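Long-range contacts in ComZ (PDB 6QVI), which probably acts as a DNA receptor at the tip of a pilus in natural competence, a pilin carrying a beta-solenoid domain: residues A[456-461]-A[473-478]; A[148-153]-A[160-165]. One frame throughout, in Å; residues are numbered along the deposited sequence.

Overall arrangement
Both contacts belong to the beta-solenoid, on the same side of the chain's centre, with their own centres about 10 Å apart. They meet along strand 474-478, which pairs in parallel with 457-461 on one flank and with 150-151 on the other; the backbone N of T477 lies 3.0 Å from N151 O, a probable hydrogen bond. Contact 1 is a partly buried strand ladder held chiefly by main-chain bonds, with mostly polar groups and a disulfide on one face, mainly aromatic and aliphatic groups on the other. Contact 2 is smaller and buried, 207 Å² against 547 Å², and consists mainly of apolar side-chain packing, with the indole also resting on glycine main chain.

Contact 1 (A[456-461]-A[473-478]); sequences GTFRVV and NQFCTT
Strands 457-461 and 474-478 run parallel, their axes 4.6 Å apart, with T457 opposite Q474 and each later residue in step. The ladder is carried by F458 N to Q474 O (2.8 Å, in the carbonyl plane), C476 N to F458 O, V460 N to C476 O and T478 N to V460 O. F458 and F475 both set CG anti to the backbone N (chi1 164° and -178°), so their rings project together from one face. The planes are 24° apart, but the rings are slid so far that they barely overlap, CD2 of F458 meeting CE2 of F475 at 3.8 Å. V460 CG1, in the crowded position, crosses obliquely to F475 CZ at 4.1 Å. On the other face, T457 CG2 lies alongside Q474 CB at 3.6 Å. R459 runs extended from CG to NE, its NE coming within 4.2 Å of C476 SG at an oblique angle and its NH1 forming a salt bridge with D440 OD2; T457 OG1 sits 3.3 Å above the guanidinium plane. C476 is tied to C486 by a disulfide, and T478 OG1 and Y442 OH share a hydrogen bond. The chemistry largely divides by face, as expected of stacked solenoid coils: an aromatic-aliphatic ladder turned to V470 and V494, excepting T477 (OG1 hydrogen-bonded to G153 O), and, V461 apart, a polar, disulfide-bearing face whose charge is met by the preceding coil.

Contact 2 (A[148-153]-A[160-165]); sequences KWLNGG and VYVVGN
Segments 148-153 and 160-165 meet through side chains and not as paired strands: the nearest CA atoms, those of W149 and V162, are 7.7 Å apart, too far for a backbone ladder. The CH-pi contact is the most specific. V162 sets CG1 anti to its backbone N (chi1 177°), which places this methyl over one face of the W149 indole, 4.0 Å from the centroid of the five-membered ring and 24° off its normal. The closest pair is V162 CG1 with W149 CD1, at 3.7 Å. The two side chains cross at about a right angle, and the methyl lies above the pyrrole part of the indole. W149 presents this face with CG anti to the carbonyl carbon (chi1 -72°).

Aliphatic packing uses the other branch of the same valine: V162 CG2, anti to the carbonyl carbon, meets L150 CD1 tip to tip at 4.1 Å. V162 thus divides its methyls between two consecutive residues.

Contacts with main chain extend the indole's reach. G164, a glycine, offers its CA to the indole, and W149 CZ2 comes 4.0 Å from G164 CA in an oblique approach.

The polar group of the indole is served outside this pairing: W149 NE1 makes a weak hydrogen bond to G142 O.

Around this packing, strand 150-151 pairs with 474-478, and 160-162 lies in parallel between 139-141 and 212-214. V173 of strand 172-176 touches both W149 and V162, while V162 also packs on A141 and V214, so the contact joins separate faces within the solenoid's interior.

Contact 1 (A[456-461]-A[473-478])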
ATOM      1  N   GLY A 456     -10.420  14.855   3.835  1.00 58.47           N
ATOM      2  CA  GLY A 456     -10.273  16.226   3.397  1.00 50.22           C
ATOM      3  C   GLY A 456      -8.819  16.560   3.134  1.00 61.52           C
ATOM      4  O   GLY A 456      -8.252  16.058   2.153  1.00 71.05           O
ATOM      5  N   THR A 457      -8.177  17.353   3.993  1.00 67.12           N
ATOM      6  CA  THR A 457      -6.779  17.690   3.781  1.00 68.38           C
ATOM      7  C   THR A 457      -5.972  17.290   5.012  1.00 65.51           C
ATOM      8  O   THR A 457      -6.452  17.368   6.152  1.00 63.46           O
ATOM      9  CB  THR A 457      -6.558  19.206   3.434  1.00 60.32           C
ATOM     10  OG1 THR A 457      -6.382  19.969   4.637  1.00 60.96           O
ATOM     11  CG2 THR A 457      -7.720  19.763   2.570  1.00 51.16           C
ATOM     12  N   PHE A 458      -4.704  17.027   4.827  1.00 59.35           N
ATOM     13  CA  PHE A 458      -3.879  16.699   5.945  1.00 60.03           C
ATOM     14  C   PHE A 458      -2.881  17.793   6.107  1.00 64.12           C
ATOM     15  O   PHE A 458      -2.069  17.961   5.256  1.00 62.52           O
ATOM     16  CB  PHE A 458      -3.149  15.444   5.645  1.00 45.49           C
ATOM     17  CG  PHE A 458      -2.009  15.190   6.533  1.00 47.63           C
ATOM     18  CD1 PHE A 458      -2.113  14.292   7.521  1.00 48.76           C
ATOM     19  CD2 PHE A 458      -0.837  15.813   6.339  1.00 51.98           C
ATOM     20  CE1 PHE A 458      -1.065  14.029   8.336  1.00 53.60           C
ATOM     21  CE2 PHE A 458       0.226  15.557   7.138  1.00 61.99           C
ATOM     22  CZ  PHE A 458       0.112  14.664   8.144  1.00 55.84           C
ATOM     23  N   ARG A 459      -2.956  18.532   7.205  1.00 59.96           N
ATOM     24  CA  ARG A 459      -2.051  19.625   7.481  1.00 64.59           C
ATOM     25  C   ARG A 459      -0.964  19.214   8.407  1.00 66.10           C
ATOM     26  O   ARG A 459      -1.135  18.378   9.240  1.00 61.72           O
ATOM     27  CB  ARG A 459      -2.765  20.801   8.107  1.00 76.07           C
ATOM     28  CG  ARG A 459      -3.752  21.476   7.194  1.00 78.74           C
ATOM     29  CD  ARG A 459      -4.200  22.818   7.710  1.00 70.37           C
ATOM     30  NE  ARG A 459      -5.020  23.467   6.714  1.00 68.63           N
ATOM     31  CZ  ARG A 459      -6.260  23.125   6.471  1.00 71.50           C
ATOM     32  NH1 ARG A 459      -6.800  22.157   7.158  1.00 65.65           N
ATOM     33  NH2 ARG A 459      -6.955  23.736   5.545  1.00 79.33           N
ATOM     34  N   VAL A 460       0.175  19.846   8.254  1.00 56.81           N
ATOM     35  CA  VAL A 460       1.312  19.548   9.070  1.00 66.34           C
ATOM     36  C   VAL A 460       2.152  20.807   9.144  1.00 72.85           C
ATOM     37  O   VAL A 460       2.094  21.650   8.286  1.00 82.85           O
ATOM     38  CB  VAL A 460       2.071  18.390   8.470  1.00 69.31           C
ATOM     39  CG1 VAL A 460       2.674  18.799   7.163  1.00 77.70           C
ATOM     40  CG2 VAL A 460       3.086  17.822   9.417  1.00 65.98           C
ATOM     41  N   VAL A 461       2.886  20.950  10.219  1.00 69.81           N
ATOM     42  CA  VAL A 461       3.724  22.109  10.468  1.00 81.32           C
ATOM     43  C   VAL A 461       5.159  21.813  10.042  1.00 80.41           C
ATOM     44  O   VAL A 461       5.636  20.674  10.163  1.00 71.40           O
ATOM     45  CB  VAL A 461       3.637  22.467  11.958  1.00 92.56           C
ATOM     46  CG1 VAL A 461       2.353  23.264  12.254  1.00 95.40           C
ATOM     47  CG2 VAL A 461       3.569  21.161  12.719  1.00 87.75           C
ATOM     48  N   ASN A 473      -6.933  13.830   0.342  1.00 51.77           N
ATOM     49  CA  ASN A 473      -7.346  14.496  -0.870  1.00 49.91           C
ATOM     50  C   ASN A 473      -6.476  15.699  -1.157  1.00 56.78           C
ATOM     51  O   ASN A 473      -6.292  16.044  -2.335  1.00 63.78           O
ATOM     52  CB  ASN A 473      -8.811  14.904  -0.744  1.00 52.94           C
ATOM     53  CG  ASN A 473      -9.388  15.318  -2.057  1.00 70.83           C
ATOM     54  OD1 ASN A 473      -9.295  16.487  -2.450  1.00 77.59           O
ATOM     55  ND2 ASN A 473      -9.945  14.349  -2.788  1.00 77.26           N
ATOM     56  N   GLN A 474      -5.876  16.278  -0.107  1.00 57.27           N
ATOM     57  CA  GLN A 474      -4.947  17.395  -0.219  1.00 59.85           C
ATOM     58  C   GLN A 474      -3.953  17.333   0.934  1.00 55.39           C
ATOM     59  O   GLN A 474      -4.301  16.951   2.053  1.00 59.65           O
ATOM     60  CB  GLN A 474      -5.656  18.741  -0.190  1.00 71.10           C
ATOM     61  CG  GLN A 474      -6.240  19.225  -1.490  1.00 86.01           C
ATOM     62  CD  GLN A 474      -6.628  20.709  -1.409  1.00104.24           C
ATOM     63  OE1 GLN A 474      -7.715  21.099  -1.841  1.00116.85           O
ATOM     64  NE2 GLN A 474      -5.724  21.541  -0.863  1.00 94.69           N
ATOM     65  N   PHE A 475      -2.740  17.766   0.674  1.00 48.46           N
ATOM     66  CA  PHE A 475      -1.668  17.793   1.645  1.00 57.51           C
ATOM     67  C   PHE A 475      -1.244  19.230   1.712  1.00 73.06           C
ATOM     68  O   PHE A 475      -1.179  19.886   0.701  1.00 72.83           O
ATOM     69  CB  PHE A 475      -0.528  16.945   1.153  1.00 60.59           C
ATOM     70  CG  PHE A 475       0.624  16.843   2.086  1.00 57.64           C
ATOM     71  CD1 PHE A 475       1.544  17.827   2.161  1.00 60.90           C
ATOM     72  CD2 PHE A 475       0.811  15.726   2.820  1.00 57.14           C
ATOM     73  CE1 PHE A 475       2.606  17.715   2.992  1.00 58.07           C
ATOM     74  CE2 PHE A 475       1.871  15.605   3.657  1.00 49.85           C
ATOM     75  CZ  PHE A 475       2.772  16.596   3.736  1.00 53.50           C
ATOM     76  N   CYS A 476      -0.976  19.724   2.911  1.00 77.46           N
ATOM     77  CA  CYS A 476      -0.625  21.111   3.103  1.00 79.06           C
ATOM     78  C   CYS A 476       0.306  21.340   4.272  1.00 76.15           C
ATOM     79  O   CYS A 476       0.217  20.685   5.275  1.00 74.27           O
ATOM     80  CB  CYS A 476      -1.918  21.856   3.299  1.00 90.34           C
ATOM     81  SG  CYS A 476      -1.819  23.509   3.941  1.00116.32           S
ATOM     82  N   THR A 477       1.223  22.274   4.121  1.00 73.94           N
ATOM     83  CA  THR A 477       2.180  22.566   5.167  1.00 80.91           C
ATOM     84  C   THR A 477       1.971  23.951   5.676  1.00 82.76           C
ATOM     85  O   THR A 477       1.596  24.814   4.940  1.00 86.68           O
ATOM     86  CB  THR A 477       3.583  22.453   4.629  1.00 85.05           C
ATOM     87  OG1 THR A 477       3.651  21.283   3.841  1.00 83.24           O
ATOM     88  CG2 THR A 477       4.541  22.288   5.728  1.00 88.37           C
ATOM     89  N   THR A 478       2.203  24.177   6.951  1.00 83.25           N
ATOM     90  CA  THR A 478       1.973  25.499   7.473  1.00 86.94           C
ATOM     91  C   THR A 478       3.141  25.995   8.222  1.00 89.21           C
ATOM     92  O   THR A 478       3.964  25.210   8.665  1.00 86.40           O
ATOM     93  CB  THR A 478       0.852  25.494   8.476  1.00 87.18           C
ATOM     94  OG1 THR A 478       0.961  24.317   9.267  1.00 81.59           O
ATOM     95  CG2 THR A 478      -0.440  25.533   7.774  1.00 86.22           C
TER

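Contact 2 (A[148-153]-A[160-165])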
ATOM      1  N   LYS A 148      -4.907  22.369  -6.140  1.00 81.99           N
ATOM      2  CA  LYS A 148      -3.577  22.203  -5.562  1.00 88.05           C
ATOM      3  C   LYS A 148      -3.586  20.932  -4.711  1.00 85.46           C
ATOM      4  O   LYS A 148      -4.507  20.723  -3.918  1.00 85.07           O
ATOM      5  CB  LYS A 148      -3.156  23.440  -4.749  1.00 99.50           C
ATOM      6  CG  LYS A 148      -3.003  24.790  -5.594  1.00110.23           C
ATOM      7  CD  LYS A 148      -1.994  24.626  -6.775  1.00113.44           C
ATOM      8  CE  LYS A 148      -1.825  25.798  -7.803  1.00115.58           C
ATOM      9  NZ  LYS A 148      -0.417  26.395  -7.885  1.00117.23           N
ATOM     10  N   TRP A 149      -2.592  20.060  -4.899  1.00 89.36           N
ATOM     11  CA  TRP A 149      -2.560  18.755  -4.234  1.00 87.14           C
ATOM     12  C   TRP A 149      -1.480  18.652  -3.177  1.00 96.38           C
ATOM     13  O   TRP A 149      -1.606  17.839  -2.271  1.00 99.92           O
ATOM     14  CB  TRP A 149      -2.351  17.606  -5.253  1.00 78.45           C
ATOM     15  CG  TRP A 149      -3.550  17.329  -6.131  1.00 82.23           C
ATOM     16  CD1 TRP A 149      -4.488  16.303  -6.012  1.00 83.16           C
ATOM     17  CD2 TRP A 149      -3.980  18.125  -7.236  1.00 84.82           C
ATOM     18  NE1 TRP A 149      -5.450  16.411  -7.015  1.00 76.90           N
ATOM     19  CE2 TRP A 149      -5.159  17.522  -7.770  1.00 85.02           C
ATOM     20  CE3 TRP A 149      -3.477  19.292  -7.837  1.00 82.31           C
ATOM     21  CZ2 TRP A 149      -5.828  18.063  -8.872  1.00 90.28           C
ATOM     22  CZ3 TRP A 149      -4.139  19.824  -8.921  1.00 84.61           C
ATOM     23  CH2 TRP A 149      -5.305  19.214  -9.431  1.00 89.35           C
ATOM     24  N   LEU A 150      -0.431  19.437  -3.318  1.00 99.35           N
ATOM     25  CA  LEU A 150       0.641  19.464  -2.354  1.00 94.00           C
ATOM     26  C   LEU A 150       1.013  20.913  -2.278  1.00 95.84           C
ATOM     27  O   LEU A 150       1.451  21.479  -3.236  1.00 97.86           O
ATOM     28  CB  LEU A 150       1.812  18.612  -2.812  1.00 85.36           C
ATOM     29  CG  LEU A 150       1.517  17.110  -2.851  1.00 83.21           C
ATOM     30  CD1 LEU A 150       1.060  16.656  -4.217  1.00 70.18           C
ATOM     31  CD2 LEU A 150       2.656  16.253  -2.368  1.00 81.60           C
ATOM     32  N   ASN A 151       0.797  21.533  -1.139  1.00100.27           N
ATOM     33  CA  ASN A 151       1.088  22.936  -0.993  1.00112.22           C
ATOM     34  C   ASN A 151       2.012  23.190   0.128  1.00108.18           C
ATOM     35  O   ASN A 151       1.662  22.972   1.254  1.00111.89           O
ATOM     36  CB  ASN A 151      -0.180  23.677  -0.675  1.00123.26           C
ATOM     37  CG  ASN A 151      -0.900  24.106  -1.904  1.00132.93           C
ATOM     38  OD1 ASN A 151      -1.947  24.733  -1.840  1.00132.59           O
ATOM     39  ND2 ASN A 151      -0.341  23.764  -3.049  1.00136.08           N
ATOM     40  N   GLY A 152       3.183  23.697  -0.170  1.00101.42           N
ATOM     41  CA  GLY A 152       4.122  23.977   0.876  1.00 98.21           C
ATOM     42  C   GLY A 152       5.196  22.952   0.841  1.00 85.60           C
ATOM     43  O   GLY A 152       4.995  21.864   0.394  1.00 87.20           O
ATOM     44  N   GLY A 153       6.331  23.293   1.390  1.00 89.24           N
ATOM     45  CA  GLY A 153       7.472  22.429   1.377  1.00 87.89           C
ATOM     46  C   GLY A 153       7.298  21.049   1.881  1.00 82.47           C
ATOM     47  O   GLY A 153       6.541  20.791   2.779  1.00 87.67           O
ATOM     48  N   VAL A 160       4.994   9.216  -4.188  1.00 50.98           N
ATOM     49  CA  VAL A 160       3.879  10.119  -4.107  1.00 61.40           C
ATOM     50  C   VAL A 160       3.009   9.848  -5.319  1.00 58.94           C
ATOM     51  O   VAL A 160       3.448   9.977  -6.410  1.00 64.79           O
ATOM     52  CB  VAL A 160       4.213  11.614  -3.990  1.00 58.70           C
ATOM     53  CG1 VAL A 160       5.634  11.888  -3.633  1.00 71.83           C
ATOM     54  CG2 VAL A 160       3.820  12.368  -5.215  1.00 56.69           C
ATOM     55  N   TYR A 161       1.775   9.436  -5.100  1.00 56.11           N
ATOM     56  CA  TYR A 161       0.829   9.135  -6.148  1.00 55.89           C
ATOM     57  C   TYR A 161      -0.214  10.205  -6.108  1.00 58.24           C
ATOM     58  O   TYR A 161      -0.682  10.541  -5.073  1.00 51.29           O
ATOM     59  CB  TYR A 161       0.186   7.787  -5.840  1.00 43.91           C
ATOM     60  CG  TYR A 161      -0.791   7.218  -6.852  1.00 64.36           C
ATOM     61  CD1 TYR A 161      -1.951   7.852  -7.152  1.00 63.63           C
ATOM     62  CD2 TYR A 161      -0.568   6.004  -7.443  1.00 60.13           C
ATOM     63  CE1 TYR A 161      -2.837   7.326  -8.046  1.00 71.31           C
ATOM     64  CE2 TYR A 161      -1.456   5.469  -8.329  1.00 53.99           C
ATOM     65  CZ  TYR A 161      -2.585   6.142  -8.624  1.00 63.33           C
ATOM     66  OH  TYR A 161      -3.475   5.632  -9.499  1.00 53.59           O
ATOM     67  N   VAL A 162      -0.553  10.777  -7.236  1.00 51.29           N
ATOM     68  CA  VAL A 162      -1.562  11.786  -7.259  1.00 58.96           C
ATOM     69  C   VAL A 162      -2.560  11.366  -8.294  1.00 63.42           C
ATOM     70  O   VAL A 162      -2.172  10.934  -9.336  1.00 75.01           O
ATOM     71  CB  VAL A 162      -0.961  13.104  -7.689  1.00 59.58           C
ATOM     72  CG1 VAL A 162      -2.026  14.149  -7.792  1.00 45.65           C
ATOM     73  CG2 VAL A 162       0.082  13.536  -6.708  1.00 46.11           C
ATOM     74  N   VAL A 163      -3.848  11.469  -8.027  1.00 57.62           N
ATOM     75  CA  VAL A 163      -4.787  11.071  -9.051  1.00 63.96           C
ATOM     76  C   VAL A 163      -5.121  12.171 -10.036  1.00 68.68           C
ATOM     77  O   VAL A 163      -5.110  11.931 -11.207  1.00 70.61           O
ATOM     78  CB  VAL A 163      -5.996  10.259  -8.544  1.00 49.24           C
ATOM     79  CG1 VAL A 163      -5.843   9.853  -7.121  1.00 47.22           C
ATOM     80  CG2 VAL A 163      -7.313  10.917  -8.798  1.00 62.94           C
ATOM     81  N   GLY A 164      -5.368  13.384  -9.586  1.00 51.89           N
ATOM     82  CA  GLY A 164      -5.668  14.452 -10.507  1.00 61.62           C
ATOM     83  C   GLY A 164      -7.127  14.633 -10.813  1.00 66.27           C
ATOM     84  O   GLY A 164      -7.950  13.993 -10.225  1.00 66.33           O
ATOM     85  N   ASN A 165      -7.442  15.508 -11.750  1.00 71.09           N
ATOM     86  CA  ASN A 165      -8.815  15.763 -12.124  1.00 79.96           C
ATOM     87  C   ASN A 165      -9.054  15.281 -13.525  1.00 83.51           C
ATOM     88  O   ASN A 165      -8.706  15.935 -14.472  1.00 86.64           O
ATOM     89  CB  ASN A 165      -9.096  17.249 -12.036  1.00 88.54           C
ATOM     90  CG  ASN A 165     -10.444  17.630 -12.582  1.00 89.53           C
ATOM     91  OD1 ASN A 165     -11.218  16.797 -13.020  1.00 94.61           O
ATOM     92  ND2 ASN A 165     -10.731  18.906 -12.550  1.00 88.14           N
TER